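Local coordinates for lysozyme (PDB 6H9D), which belongs to the phage-lysozyme family of peptidoglycan hydrolases and, as the muramidase domain of SpmX, probably serves in cell morphogenesis and stalk synthesis, at residues A[9-14]-A[56-61]; A[116-121]-A[141-146]; A[22-27]-A[44-49]; A[69-74]-A[100-105]. All coordinates share one frame; numbering follows the deposited sequence.

Interaction 1 (A[9-14]-A[56-61]); sequences AGVELI and LLRFDL
Val11 sets one methyl, CG2, over the centre of the Arg58 guanidinium, 3.8 Å from Arg58 CZ, so one face of the flat cationic group rests on a methyl. Its other methyl, CG1, stands anti to the backbone N (chi1 172°) and touches Leu57 CD2 at 4.2 Å. Deeper in, Ile14 turns CG2 toward Leu57 CD1 at 4.1 Å, while Ile14 CD1 and Leu61 CD2 meet tip to tip at 3.8 Å. The arginine reaches Val11 with a chain extended from CG to NE. At the edge of the guanidinium and in its plane, a water accepts a bond from Arg58 NH2 (2.7 Å) and donates one to Glu12 OE2 (3.1 Å). Arg58 NE is also held in a salt bridge by Asp54, one turn earlier on the same helix. Behind the apolar side chains, Phe89 of helix 78-91 touches both Ile14 and Leu61. The segment axes of helices 8-16 and 50-71 cross at 98°, 11.2 Å apart; the latter corresponds to the long helix that joins the two lobes in phage lysozymes. No direct hydrogen bond links the segments: their cohesion is apolar, with one water-mediated link between the opposite charges of Glu12 and Arg58.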
loop_
_atom_site.group_PDB
_atom_site.type_symbol
_atom_site.label_atom_id
_atom_site.label_comp_id
_atom_site.label_asym_id
_atom_site.label_seq_id
_atom_site.Cartn_x
_atom_site.Cartn_y
_atom_site.Cartn_z
ATOM N N ALA A 9 -12.123 -4.031 4.607
ATOM C CA ALA A 9 -11.457 -3.220 5.648
ATOM C C ALA A 9 -10.061 -2.778 5.171
ATOM O O ALA A 9 -9.636 -1.648 5.436
ATOM C CB ALA A 9 -11.368 -4.005 6.939
ATOM N N GLY A 10 -9.357 -3.694 4.499
ATOM C CA GLY A 10 -8.023 -3.467 3.946
ATOM C C GLY A 10 -8.034 -2.368 2.896
ATOM O O GLY A 10 -7.190 -1.477 2.864
ATOM N N VAL A 11 -9.031 -2.430 2.004
ATOM C CA VAL A 11 -9.218 -1.395 1.001
ATOM C C VAL A 11 -9.476 -0.050 1.683
ATOM O O VAL A 11 -8.893 0.949 1.307
ATOM C CB VAL A 11 -10.331 -1.764 0.000
ATOM C CG1 VAL A 11 -10.634 -0.594 -0.915
ATOM C CG2 VAL A 11 -9.946 -3.010 -0.797
ATOM N N GLU A 12 -10.332 -0.030 2.711
ATOM C CA GLU A 12 -10.678 1.239 3.388
ATOM C C GLU A 12 -9.430 1.832 4.070
ATOM O O GLU A 12 -9.217 3.036 4.049
ATOM C CB GLU A 12 -11.787 1.047 4.428
ATOM C CG GLU A 12 -13.131 0.633 3.854
ATOM C CD GLU A 12 -13.610 1.399 2.631
ATOM O OE1 GLU A 12 -13.551 2.651 2.657
ATOM O OE2 GLU A 12 -14.044 0.731 1.663
ATOM N N LEU A 13 -8.599 0.984 4.676
ATOM C CA LEU A 13 -7.354 1.452 5.276
ATOM C C LEU A 13 -6.502 2.181 4.219
ATOM O O LEU A 13 -6.026 3.295 4.407
ATOM C CB LEU A 13 -6.589 0.261 5.862
ATOM C CG LEU A 13 -5.216 0.632 6.423
ATOM C CD1 LEU A 13 -5.383 1.507 7.651
ATOM C CD2 LEU A 13 -4.371 -0.584 6.756
ATOM N N ILE A 14 -6.332 1.537 3.068
ATOM C CA ILE A 14 -5.487 2.059 2.014
ATOM C C ILE A 14 -6.048 3.392 1.513
ATOM O O ILE A 14 -5.311 4.371 1.346
ATOM C CB ILE A 14 -5.324 1.003 0.906
ATOM C CG1 ILE A 14 -4.432 -0.128 1.430
ATOM C CG2 ILE A 14 -4.798 1.616 -0.380
ATOM C CD1 ILE A 14 -4.262 -1.291 0.487
ATOM N N LEU A 56 -11.354 1.497 -9.237
ATOM C CA LEU A 56 -10.053 1.743 -9.829
ATOM C C LEU A 56 -8.924 1.424 -8.843
ATOM O O LEU A 56 -7.877 0.912 -9.237
ATOM C CB LEU A 56 -9.977 3.197 -10.307
ATOM C CG LEU A 56 -10.970 3.564 -11.416
ATOM C CD1 LEU A 56 -10.985 5.059 -11.639
ATOM C CD2 LEU A 56 -10.636 2.840 -12.711
ATOM N N LEU A 57 -9.116 1.746 -7.566
ATOM C CA LEU A 57 -8.115 1.444 -6.550
ATOM C C LEU A 57 -7.950 -0.084 -6.482
ATOM O O LEU A 57 -6.826 -0.574 -6.432
ATOM C CB LEU A 57 -8.513 2.070 -5.200
ATOM C CG LEU A 57 -7.677 1.643 -3.986
ATOM C CD1 LEU A 57 -6.203 1.993 -4.175
ATOM C CD2 LEU A 57 -8.213 2.269 -2.712
ATOM N N ARG A 58 -9.054 -0.841 -6.558
ATOM C CA ARG A 58 -8.960 -2.306 -6.494
ATOM C C ARG A 58 -8.202 -2.825 -7.720
ATOM O O ARG A 58 -7.484 -3.800 -7.613
ATOM C CB ARG A 58 -10.347 -2.941 -6.337
ATOM C CG ARG A 58 -10.984 -2.674 -4.977
ATOM C CD ARG A 58 -12.483 -2.935 -4.940
ATOM N NE ARG A 58 -13.030 -2.801 -3.591
ATOM C CZ ARG A 58 -13.082 -3.805 -2.713
ATOM N NH1 ARG A 58 -12.579 -4.978 -3.042
ATOM N NH2 ARG A 58 -13.625 -3.627 -1.523
ATOM N N PHE A 59 -8.323 -2.154 -8.873
ATOM C CA PHE A 59 -7.494 -2.528 -10.042
ATOM C C PHE A 59 -6.013 -2.316 -9.729
ATOM O O PHE A 59 -5.196 -3.160 -9.975
ATOM C CB PHE A 59 -7.835 -1.714 -11.285
ATOM C CG PHE A 59 -9.197 -1.956 -11.883
ATOM C CD1 PHE A 59 -9.892 -3.134 -11.645
ATOM C CD2 PHE A 59 -9.766 -1.007 -12.717
ATOM C CE1 PHE A 59 -11.147 -3.337 -12.199
ATOM C CE2 PHE A 59 -11.015 -1.219 -13.280
ATOM C CZ PHE A 59 -11.690 -2.389 -13.042
ATOM N N ASP A 60 -5.679 -1.157 -9.154
ATOM C CA ASP A 60 -4.295 -0.798 -8.865
ATOM C C ASP A 60 -3.719 -1.773 -7.818
ATOM O O ASP A 60 -2.517 -1.975 -7.742
ATOM C CB ASP A 60 -4.207 0.675 -8.447
ATOM C CG ASP A 60 -4.461 1.644 -9.599
ATOM O OD1 ASP A 60 -4.160 1.272 -10.746
ATOM O OD2 ASP A 60 -4.998 2.749 -9.354
ATOM N N LEU A 61 -4.569 -2.331 -6.957
ATOM C CA LEU A 61 -4.093 -3.224 -5.887
ATOM C C LEU A 61 -3.885 -4.667 -6.379
ATOM O O LEU A 61 -3.200 -5.408 -5.720
ATOM C CB LEU A 61 -5.090 -3.197 -4.734
ATOM C CG LEU A 61 -5.119 -1.900 -3.936
ATOM C CD1 LEU A 61 -6.239 -1.928 -2.906
ATOM C CD2 LEU A 61 -3.775 -1.652 -3.295
HETATM O O HOH W 1 -14.550 -1.164 -0.751
#

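Interaction 2 (A[116-121]-A[141-146]); sequences AMDNWT and SEKSLF
In this phage-lysozyme fold the closing helix, 133-146, packs against the turn that leads from helix 110-116 into the hairpin of strands 122-125 and 128-131, and Met117, Asp118 and Lys143 carry the contact. Met117 extends fully beyond CG and slides past Lys143 in the opposite direction, its SD lying 3.7 Å from Lys143 CG. The methyl end goes on into the interior, where Met117 CE approaches the ring of Phe146 obliquely, 4.3 Å from CD1. Helices 78-91, 100-106 and 110-116 also touch that ring. Lys143 takes another course: its chain bends at chi3 (67°), which turns CE out of the line of the chain, and it crosses Asp118 at about a right angle. Next to it, Glu142 brushes Met117 with its CB while its carboxylate is held by Arg139, Arg138 and Ser86. In the turn itself, Thr121 OG1 donates to Asp118 O at 3.2 Å, from above the carbonyl plane. The salt bridge is short, Lys143 NZ to Asp118 OD1 2.6 Å, and uses the syn lone pair of that oxygen. A water closes the ring, donating to Asp118 OD2 (2.6 Å) and accepting from Lys143 NZ (3.0 Å).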
loop_
_atom_site.group_PDB
_atom_site.type_symbol
_atom_site.label_atom_id
_atom_site.label_comp_id
_atom_site.label_asym_id
_atom_site.label_seq_id
_atom_site.Cartn_x
_atom_site.Cartn_y
_atom_site.Cartn_z
ATOM N N ALA A 116 10.029 -3.752 11.852
ATOM C CA ALA A 116 10.798 -3.446 10.637
ATOM C C ALA A 116 10.100 -2.352 9.818
ATOM O O ALA A 116 10.737 -1.617 9.085
ATOM C CB ALA A 116 10.991 -4.703 9.834
ATOM N N MET A 117 8.774 -2.241 9.959
ATOM C CA MET A 117 8.017 -1.258 9.209
ATOM C C MET A 117 8.474 0.154 9.595
ATOM O O MET A 117 8.316 1.099 8.832
ATOM C CB MET A 117 6.511 -1.441 9.430
ATOM C CG MET A 117 5.973 -2.733 8.838
ATOM S SD MET A 117 4.160 -2.916 9.074
ATOM C CE MET A 117 3.843 -4.338 8.030
ATOM N N ASP A 118 9.030 0.304 10.797
ATOM C CA ASP A 118 9.546 1.605 11.255
ATOM C C ASP A 118 10.704 2.103 10.376
ATOM O O ASP A 118 11.053 3.277 10.436
ATOM C CB ASP A 118 10.022 1.529 12.706
ATOM C CG ASP A 118 8.938 1.115 13.683
ATOM O OD1 ASP A 118 7.745 1.194 13.317
ATOM O OD2 ASP A 118 9.291 0.709 14.798
ATOM N N ASN A 119 11.317 1.196 9.601
ATOM C CA ASN A 119 12.441 1.536 8.720
ATOM C C ASN A 119 11.968 2.273 7.465
ATOM O O ASN A 119 12.782 2.682 6.657
ATOM C CB ASN A 119 13.225 0.293 8.306
ATOM C CG ASN A 119 13.858 -0.335 9.519
ATOM O OD1 ASN A 119 14.176 0.370 10.473
ATOM N ND2 ASN A 119 13.966 -1.645 9.524
ATOM N N TRP A 120 10.652 2.437 7.319
ATOM C CA TRP A 120 10.059 2.913 6.088
ATOM C C TRP A 120 9.241 4.176 6.352
ATOM O O TRP A 120 8.041 4.254 6.019
ATOM C CB TRP A 120 9.228 1.782 5.474
ATOM C CG TRP A 120 10.073 0.601 5.115
ATOM C CD1 TRP A 120 10.371 -0.465 5.914
ATOM C CD2 TRP A 120 10.782 0.382 3.885
ATOM N NE1 TRP A 120 11.213 -1.324 5.269
ATOM C CE2 TRP A 120 11.488 -0.832 4.026
ATOM C CE3 TRP A 120 10.912 1.101 2.696
ATOM C CZ2 TRP A 120 12.266 -1.371 3.005
ATOM C CZ3 TRP A 120 11.686 0.573 1.687
ATOM C CH2 TRP A 120 12.347 -0.646 1.839
ATOM N N THR A 121 9.885 5.160 6.994
ATOM C CA THR A 121 9.207 6.366 7.411
ATOM C C THR A 121 10.025 7.612 7.053
ATOM O O THR A 121 9.825 8.640 7.644
ATOM C CB THR A 121 8.934 6.353 8.915
ATOM O OG1 THR A 121 10.212 6.195 9.537
ATOM C CG2 THR A 121 7.984 5.250 9.341
ATOM N N SER A 141 -0.919 2.751 11.824
ATOM C CA SER A 141 -2.169 2.104 11.371
ATOM C C SER A 141 -1.898 0.719 10.766
ATOM O O SER A 141 -2.629 -0.238 11.040
ATOM C CB SER A 141 -2.923 2.964 10.391
ATOM O OG SER A 141 -3.270 4.198 10.952
ATOM N N GLU A 142 -0.857 0.596 9.932
ATOM C CA GLU A 142 -0.554 -0.702 9.294
ATOM C C GLU A 142 -0.132 -1.724 10.362
ATOM O O GLU A 142 -0.553 -2.887 10.360
ATOM C CB GLU A 142 0.509 -0.511 8.216
ATOM C CG GLU A 142 -0.057 0.144 6.959
ATOM C CD GLU A 142 0.957 0.650 5.944
ATOM O OE1 GLU A 142 2.104 0.829 6.327
ATOM O OE2 GLU A 142 0.560 0.916 4.793
ATOM N N LYS A 143 0.721 -1.290 11.285
ATOM C CA LYS A 143 1.228 -2.161 12.321
ATOM C C LYS A 143 0.080 -2.608 13.238
ATOM O O LYS A 143 0.017 -3.786 13.607
ATOM C CB LYS A 143 2.322 -1.456 13.129
ATOM C CG LYS A 143 3.627 -1.245 12.376
ATOM C CD LYS A 143 4.568 -0.262 13.043
ATOM C CE LYS A 143 5.104 -0.770 14.360
ATOM N NZ LYS A 143 5.991 0.242 14.973
ATOM N N SER A 144 -0.817 -1.679 13.581
ATOM C CA SER A 144 -1.995 -2.002 14.417
ATOM C C SER A 144 -2.802 -3.129 13.780
ATOM O O SER A 144 -3.056 -4.139 14.430
ATOM C CB SER A 144 -2.877 -0.818 14.678
ATOM O OG SER A 144 -2.267 0.044 15.620
ATOM N N LEU A 145 -3.149 -2.963 12.503
ATOM C CA LEU A 145 -3.935 -3.981 11.811
ATOM C C LEU A 145 -3.145 -5.290 11.751
ATOM O O LEU A 145 -3.678 -6.371 12.036
ATOM C CB LEU A 145 -4.289 -3.493 10.399
ATOM C CG LEU A 145 -5.106 -4.472 9.546
ATOM C CD1 LEU A 145 -6.445 -4.787 10.228
ATOM C CD2 LEU A 145 -5.360 -3.918 8.154
ATOM N N PHE A 146 -1.879 -5.184 11.328
ATOM C CA PHE A 146 -1.005 -6.331 11.127
ATOM C C PHE A 146 -1.003 -7.229 12.370
ATOM O O PHE A 146 -0.972 -8.454 12.237
ATOM C CB PHE A 146 0.429 -5.887 10.827
ATOM C CG PHE A 146 1.388 -7.021 10.559
ATOM C CD1 PHE A 146 1.409 -7.667 9.323
ATOM C CD2 PHE A 146 2.283 -7.433 11.533
ATOM C CE1 PHE A 146 2.292 -8.708 9.074
ATOM C CE2 PHE A 146 3.179 -8.460 11.279
ATOM C CZ PHE A 146 3.173 -9.113 10.060
HETATM O O HOH W 2 8.168 -0.422 16.851
#

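Interaction 3 (A[22-27]-A[44-49]); sequences QQASQL and EGARVT
Gln23 and Arg47 face each other as a non-hydrogen-bonded antiparallel pair, flanked by two backbone bonds: Val48 N to Gln22 O (2.9 Å) and Ala24 N to Ala46 O (3.0 Å). Gln22 O has a further neighbour in Arg47 CA, a CA-H...O contact of 3.2 Å. The two side chains of the pair then join as well. Gln23 is bent at chi2 (89°), which swings CD across toward the 44-49 segment, and its OE1 accepts from Arg47 NE at 3.2 Å with a nearly straight N-H...O angle of 164°. The amide and guanidinium planes stand 64° apart, so the two groups do not stack. On the other branch, Gln23 NE2 lies close to Ala46 O at an angle too poor for a bond and donates instead to a water at 2.9 Å. That water also accepts from Gly45 N (2.9 Å) and donates to Ala24 O (2.6 Å), satisfying three polar groups at once near the end of the paired region. The bridge adds the 44-49 loop beside strand 24-26, which itself pairs with strand 32-35 through Ser25 and Met33. Val48 packs on Ile34 of that strand, and Thr49 then caps helix 50-71 through Asp52 N.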
loop_
_atom_site.group_PDB
_atom_site.type_symbol
_atom_site.label_atom_id
_atom_site.label_comp_id
_atom_site.label_asym_id
_atom_site.label_seq_id
_atom_site.Cartn_x
_atom_site.Cartn_y
_atom_site.Cartn_z
ATOM N N GLN A 22 -11.971 13.629 -7.899
ATOM C CA GLN A 22 -13.149 13.280 -8.721
ATOM C C GLN A 22 -12.926 13.653 -10.179
ATOM O O GLN A 22 -13.630 13.129 -10.989
ATOM C CB GLN A 22 -14.395 13.999 -8.218
ATOM C CG GLN A 22 -15.125 13.254 -7.113
ATOM C CD GLN A 22 -15.733 14.240 -6.151
ATOM O OE1 GLN A 22 -15.975 15.390 -6.489
ATOM N NE2 GLN A 22 -15.973 13.800 -4.932
ATOM N N GLN A 23 -11.955 14.510 -10.462
ATOM C CA GLN A 23 -11.733 14.961 -11.852
ATOM C C GLN A 23 -10.299 14.666 -12.277
ATOM O O GLN A 23 -9.405 14.920 -11.511
ATOM C CB GLN A 23 -12.020 16.456 -11.966
ATOM C CG GLN A 23 -11.667 17.026 -13.325
ATOM C CD GLN A 23 -12.826 16.916 -14.279
ATOM O OE1 GLN A 23 -13.913 17.416 -14.014
ATOM N NE2 GLN A 23 -12.608 16.238 -15.390
ATOM N N ALA A 24 -10.134 14.164 -13.493
ATOM C CA ALA A 24 -8.813 13.827 -14.049
ATOM C C ALA A 24 -7.946 15.080 -14.102
ATOM O O ALA A 24 -8.396 16.070 -14.661
ATOM C CB ALA A 24 -8.983 13.252 -15.423
ATOM N N SER A 25 -6.764 15.004 -13.502
ATOM C CA SER A 25 -5.775 16.104 -13.516
ATOM C C SER A 25 -4.503 15.592 -14.196
ATOM O O SER A 25 -4.164 14.437 -14.002
ATOM C CB SER A 25 -5.531 16.642 -12.145
ATOM O OG SER A 25 -4.639 15.828 -11.432
ATOM N N GLN A 26 -3.824 16.452 -14.945
ATOM C CA GLN A 26 -2.651 16.031 -15.735
ATOM C C GLN A 26 -1.368 16.091 -14.912
ATOM O O GLN A 26 -1.166 17.066 -14.186
ATOM C CB GLN A 26 -2.552 16.865 -17.010
ATOM C CG GLN A 26 -1.537 16.328 -17.999
ATOM C CD GLN A 26 -1.751 16.915 -19.367
ATOM O OE1 GLN A 26 -2.120 18.064 -19.500
ATOM N NE2 GLN A 26 -1.532 16.121 -20.393
ATOM N N LEU A 27 -0.544 15.059 -15.052
ATOM C CA LEU A 27 0.758 14.997 -14.362
ATOM C C LEU A 27 1.815 15.632 -15.262
ATOM O O LEU A 27 1.573 15.762 -16.454
ATOM C CB LEU A 27 1.114 13.535 -14.097
ATOM C CG LEU A 27 0.041 12.689 -13.425
ATOM C CD1 LEU A 27 0.316 11.221 -13.663
ATOM C CD2 LEU A 27 -0.023 12.976 -11.945
ATOM N N GLU A 44 -8.012 12.392 -20.182
ATOM C CA GLU A 44 -8.407 13.784 -20.096
ATOM C C GLU A 44 -9.936 13.841 -19.972
ATOM O O GLU A 44 -10.645 13.195 -20.725
ATOM C CB GLU A 44 -7.869 14.550 -21.310
ATOM C CG GLU A 44 -8.334 16.006 -21.382
ATOM C CD GLU A 44 -7.796 16.817 -22.554
ATOM O OE1 GLU A 44 -7.515 16.224 -23.595
ATOM O OE2 GLU A 44 -7.661 18.041 -22.414
ATOM N N GLY A 45 -10.427 14.616 -19.002
ATOM C CA GLY A 45 -11.871 14.965 -18.883
ATOM C C GLY A 45 -12.695 13.925 -18.133
ATOM O O GLY A 45 -13.902 14.083 -17.980
ATOM N N ALA A 46 -12.049 12.853 -17.685
ATOM C CA ALA A 46 -12.751 11.774 -16.960
ATOM C C ALA A 46 -13.201 12.257 -15.582
ATOM O O ALA A 46 -12.555 13.104 -15.013
ATOM C CB ALA A 46 -11.873 10.561 -16.849
ATOM N N ARG A 47 -14.314 11.722 -15.103
ATOM C CA ARG A 47 -14.852 12.070 -13.769
ATOM C C ARG A 47 -15.199 10.762 -13.053
ATOM O O ARG A 47 -15.602 9.825 -13.733
ATOM C CB ARG A 47 -16.083 12.972 -13.902
ATOM C CG ARG A 47 -15.837 14.341 -14.524
ATOM C CD ARG A 47 -17.101 15.199 -14.606
ATOM N NE ARG A 47 -16.963 16.626 -14.313
ATOM C CZ ARG A 47 -17.966 17.451 -14.015
ATOM N NH1 ARG A 47 -19.176 16.980 -13.773
ATOM N NH2 ARG A 47 -17.760 18.752 -13.948
ATOM N N VAL A 48 -15.034 10.713 -11.733
ATOM C CA VAL A 48 -15.375 9.472 -10.988
ATOM C C VAL A 48 -16.162 9.790 -9.723
ATOM O O VAL A 48 -15.936 10.819 -9.124
ATOM C CB VAL A 48 -14.125 8.682 -10.570
ATOM C CG1 VAL A 48 -13.387 8.066 -11.734
ATOM C CG2 VAL A 48 -13.201 9.519 -9.726
ATOM N N THR A 49 -17.047 8.874 -9.358
ATOM C CA THR A 49 -17.714 8.926 -8.039
ATOM C C THR A 49 -16.812 8.183 -7.044
ATOM O O THR A 49 -15.854 7.520 -7.469
ATOM C CB THR A 49 -19.054 8.192 -8.064
ATOM O OG1 THR A 49 -18.808 6.837 -8.407
ATOM C CG2 THR A 49 -20.021 8.770 -9.066
HETATM O O HOH W 3 -10.036 16.292 -16.692
#

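Interaction 4 (A[69-74]-A[100-105]); sequences NNLVHT and DVLRRV
Leu71 O, at the end of helix 50-71, is gripped by Asn106 ND2 and touched by Leu102 CD1 at 3.6 Å; it also sits 3.5 Å above the ring plane of His73, offset toward the rim. Asn106 uses the oxygen of the same amide to accept from His73 N, so a single side chain ties the chain on both sides of Val72, the first residue to leave helical geometry. Leu102, with CG anti to its backbone N (chi1 175°), reaches into this bend and spreads its two methyls: CD2 meets Leu71 CB at 3.9 Å, and CD1 meets Val72 CG2 at 3.7 Å. The other methyl of Val72, CG1, packs on Val105 CG1 at 3.7 Å, those two side chains crossing at about a right angle. Thr74 closes the contact: OG1 donates a weak hydrogen bond to Val105 O (3.3 Å), and CG2 lies equally near that oxygen. Phe96 of helix 93-97 covers Leu71 and Leu102 together, while Ala113 lies against Val105. Methyl packing therefore carries most of the join between helix 100-106 and the exit of the long helix, while Asn106, outside both segments, pairs with Leu71 O and His73 N where the helix ends.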
loop_
_atom_site.group_PDB
_atom_site.type_symbol
_atom_site.label_atom_id
_atom_site.label_comp_id
_atom_site.label_asym_id
_atom_site.label_seq_id
_atom_site.Cartn_x
_atom_site.Cartn_y
_atom_site.Cartn_z
ATOM N N ASN A 69 1.048 -12.385 -2.063
ATOM C CA ASN A 69 0.735 -13.827 -2.130
ATOM C C ASN A 69 1.966 -14.587 -2.622
ATOM O O ASN A 69 2.294 -15.603 -2.050
ATOM C CB ASN A 69 -0.414 -14.057 -3.102
ATOM C CG ASN A 69 -1.747 -14.029 -2.409
ATOM O OD1 ASN A 69 -1.970 -14.781 -1.482
ATOM N ND2 ASN A 69 -2.632 -13.174 -2.853
ATOM N N ASN A 70 2.650 -14.050 -3.616
ATOM C CA ASN A 70 3.797 -14.764 -4.214
ATOM C C ASN A 70 5.055 -14.631 -3.366
ATOM O O ASN A 70 5.838 -15.565 -3.391
ATOM C CB ASN A 70 4.087 -14.272 -5.631
ATOM C CG ASN A 70 2.955 -14.507 -6.604
ATOM O OD1 ASN A 70 2.031 -15.258 -6.333
ATOM N ND2 ASN A 70 3.016 -13.839 -7.734
ATOM N N LEU A 71 5.213 -13.525 -2.642
ATOM C CA LEU A 71 6.466 -13.277 -1.899
ATOM C C LEU A 71 6.415 -13.844 -0.483
ATOM O O LEU A 71 7.475 -14.115 0.057
ATOM C CB LEU A 71 6.725 -11.777 -1.888
ATOM C CG LEU A 71 7.127 -11.202 -3.235
ATOM C CD1 LEU A 71 7.365 -9.719 -3.115
ATOM C CD2 LEU A 71 8.364 -11.900 -3.751
ATOM N N VAL A 72 5.219 -14.012 0.067
ATOM C CA VAL A 72 5.094 -14.534 1.453
ATOM C C VAL A 72 4.868 -16.048 1.405
ATOM O O VAL A 72 3.908 -16.461 0.813
ATOM C CB VAL A 72 4.009 -13.792 2.252
ATOM C CG1 VAL A 72 3.827 -14.410 3.623
ATOM C CG2 VAL A 72 4.344 -12.318 2.381
ATOM N N HIS A 73 5.752 -16.804 2.054
ATOM C CA HIS A 73 5.684 -18.283 2.087
ATOM C C HIS A 73 5.060 -18.788 3.390
ATOM O O HIS A 73 4.742 -19.968 3.450
ATOM C CB HIS A 73 7.082 -18.866 1.918
ATOM C CG HIS A 73 7.816 -18.247 0.790
ATOM N ND1 HIS A 73 7.327 -18.263 -0.480
ATOM C CD2 HIS A 73 8.966 -17.554 0.753
ATOM C CE1 HIS A 73 8.154 -17.624 -1.267
ATOM N NE2 HIS A 73 9.165 -17.182 -0.537
ATOM N N THR A 74 4.942 -17.942 4.405
ATOM C CA THR A 74 4.324 -18.427 5.658
ATOM C C THR A 74 2.821 -18.182 5.581
ATOM O O THR A 74 2.409 -17.326 4.804
ATOM C CB THR A 74 4.902 -17.721 6.886
ATOM O OG1 THR A 74 4.463 -16.371 6.837
ATOM C CG2 THR A 74 6.408 -17.767 6.954
ATOM N N ASP A 100 13.499 -5.990 4.940
ATOM C CA ASP A 100 13.561 -6.524 6.288
ATOM C C ASP A 100 12.186 -7.090 6.699
ATOM O O ASP A 100 12.103 -8.189 7.233
ATOM C CB ASP A 100 14.032 -5.443 7.274
ATOM C CG ASP A 100 13.493 -4.017 7.076
ATOM O OD1 ASP A 100 12.620 -3.769 6.195
ATOM O OD2 ASP A 100 13.945 -3.134 7.820
ATOM N N VAL A 101 11.124 -6.307 6.458
ATOM C CA VAL A 101 9.744 -6.688 6.822
ATOM C C VAL A 101 9.406 -8.069 6.271
ATOM O O VAL A 101 9.005 -8.955 7.018
ATOM C CB VAL A 101 8.720 -5.642 6.350
ATOM C CG1 VAL A 101 7.284 -6.112 6.575
ATOM C CG2 VAL A 101 8.970 -4.303 7.018
ATOM N N LEU A 102 9.587 -8.260 4.960
ATOM C CA LEU A 102 9.250 -9.530 4.316
ATOM C C LEU A 102 10.123 -10.664 4.883
ATOM O O LEU A 102 9.633 -11.772 5.083
ATOM C CB LEU A 102 9.457 -9.415 2.800
ATOM C CG LEU A 102 9.255 -10.719 2.030
ATOM C CD1 LEU A 102 7.860 -11.259 2.248
ATOM C CD2 LEU A 102 9.531 -10.554 0.545
ATOM N N ARG A 103 11.405 -10.394 5.105
ATOM C CA ARG A 103 12.309 -11.410 5.634
ATOM C C ARG A 103 11.795 -11.944 6.966
ATOM O O ARG A 103 11.716 -13.153 7.180
ATOM C CB ARG A 103 13.718 -10.838 5.803
ATOM C CG ARG A 103 14.697 -11.271 4.724
ATOM C CD ARG A 103 16.045 -10.590 4.896
ATOM N NE ARG A 103 16.342 -9.680 3.793
ATOM C CZ ARG A 103 16.531 -8.372 3.934
ATOM N NH1 ARG A 103 16.455 -7.815 5.134
ATOM N NH2 ARG A 103 16.797 -7.621 2.875
ATOM N N ARG A 104 11.448 -11.020 7.854
ATOM C CA ARG A 104 10.930 -11.343 9.175
ATOM C C ARG A 104 9.639 -12.133 9.040
ATOM O O ARG A 104 9.469 -13.174 9.674
ATOM C CB ARG A 104 10.684 -10.067 9.981
ATOM C CG ARG A 104 11.920 -9.527 10.684
ATOM C CD ARG A 104 13.141 -10.383 10.391
ATOM N NE ARG A 104 14.329 -9.573 10.138
ATOM C CZ ARG A 104 15.357 -9.966 9.392
ATOM N NH1 ARG A 104 15.345 -11.162 8.821
ATOM N NH2 ARG A 104 16.397 -9.162 9.216
ATOM N N VAL A 105 8.730 -11.636 8.208
ATOM C CA VAL A 105 7.459 -12.326 7.995
ATOM C C VAL A 105 7.726 -13.778 7.595
ATOM O O VAL A 105 7.068 -14.693 8.088
ATOM C CB VAL A 105 6.595 -11.627 6.934
ATOM C CG1 VAL A 105 5.516 -12.549 6.389
ATOM C CG2 VAL A 105 5.990 -10.360 7.485
#

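In the fold
Helix 50-71 carries interactions 1 and 4, and interaction 3 leads into it. Interaction 3 lies at the approach to its first turn, interaction 1 crosses its middle and interaction 4 sits at its end; the centres of 3 and 4 are 36 Å apart, those of 1 and 4 about 20 Å. Leu56 CD1 meets Val48 CG1 at 3.9 Å, linking interaction 1 to the small beta region of interaction 3. On the other side, Leu13 CD2 packs on Leu145 CD2 at 3.7 Å, joining the first helix to the last and so interaction 1 to interaction 2. Interactions 2 and 4, centred 14 Å apart, share a polar link from Trp120 NE1 to Asp100 OD1 (3.0 Å) within the helical lobe.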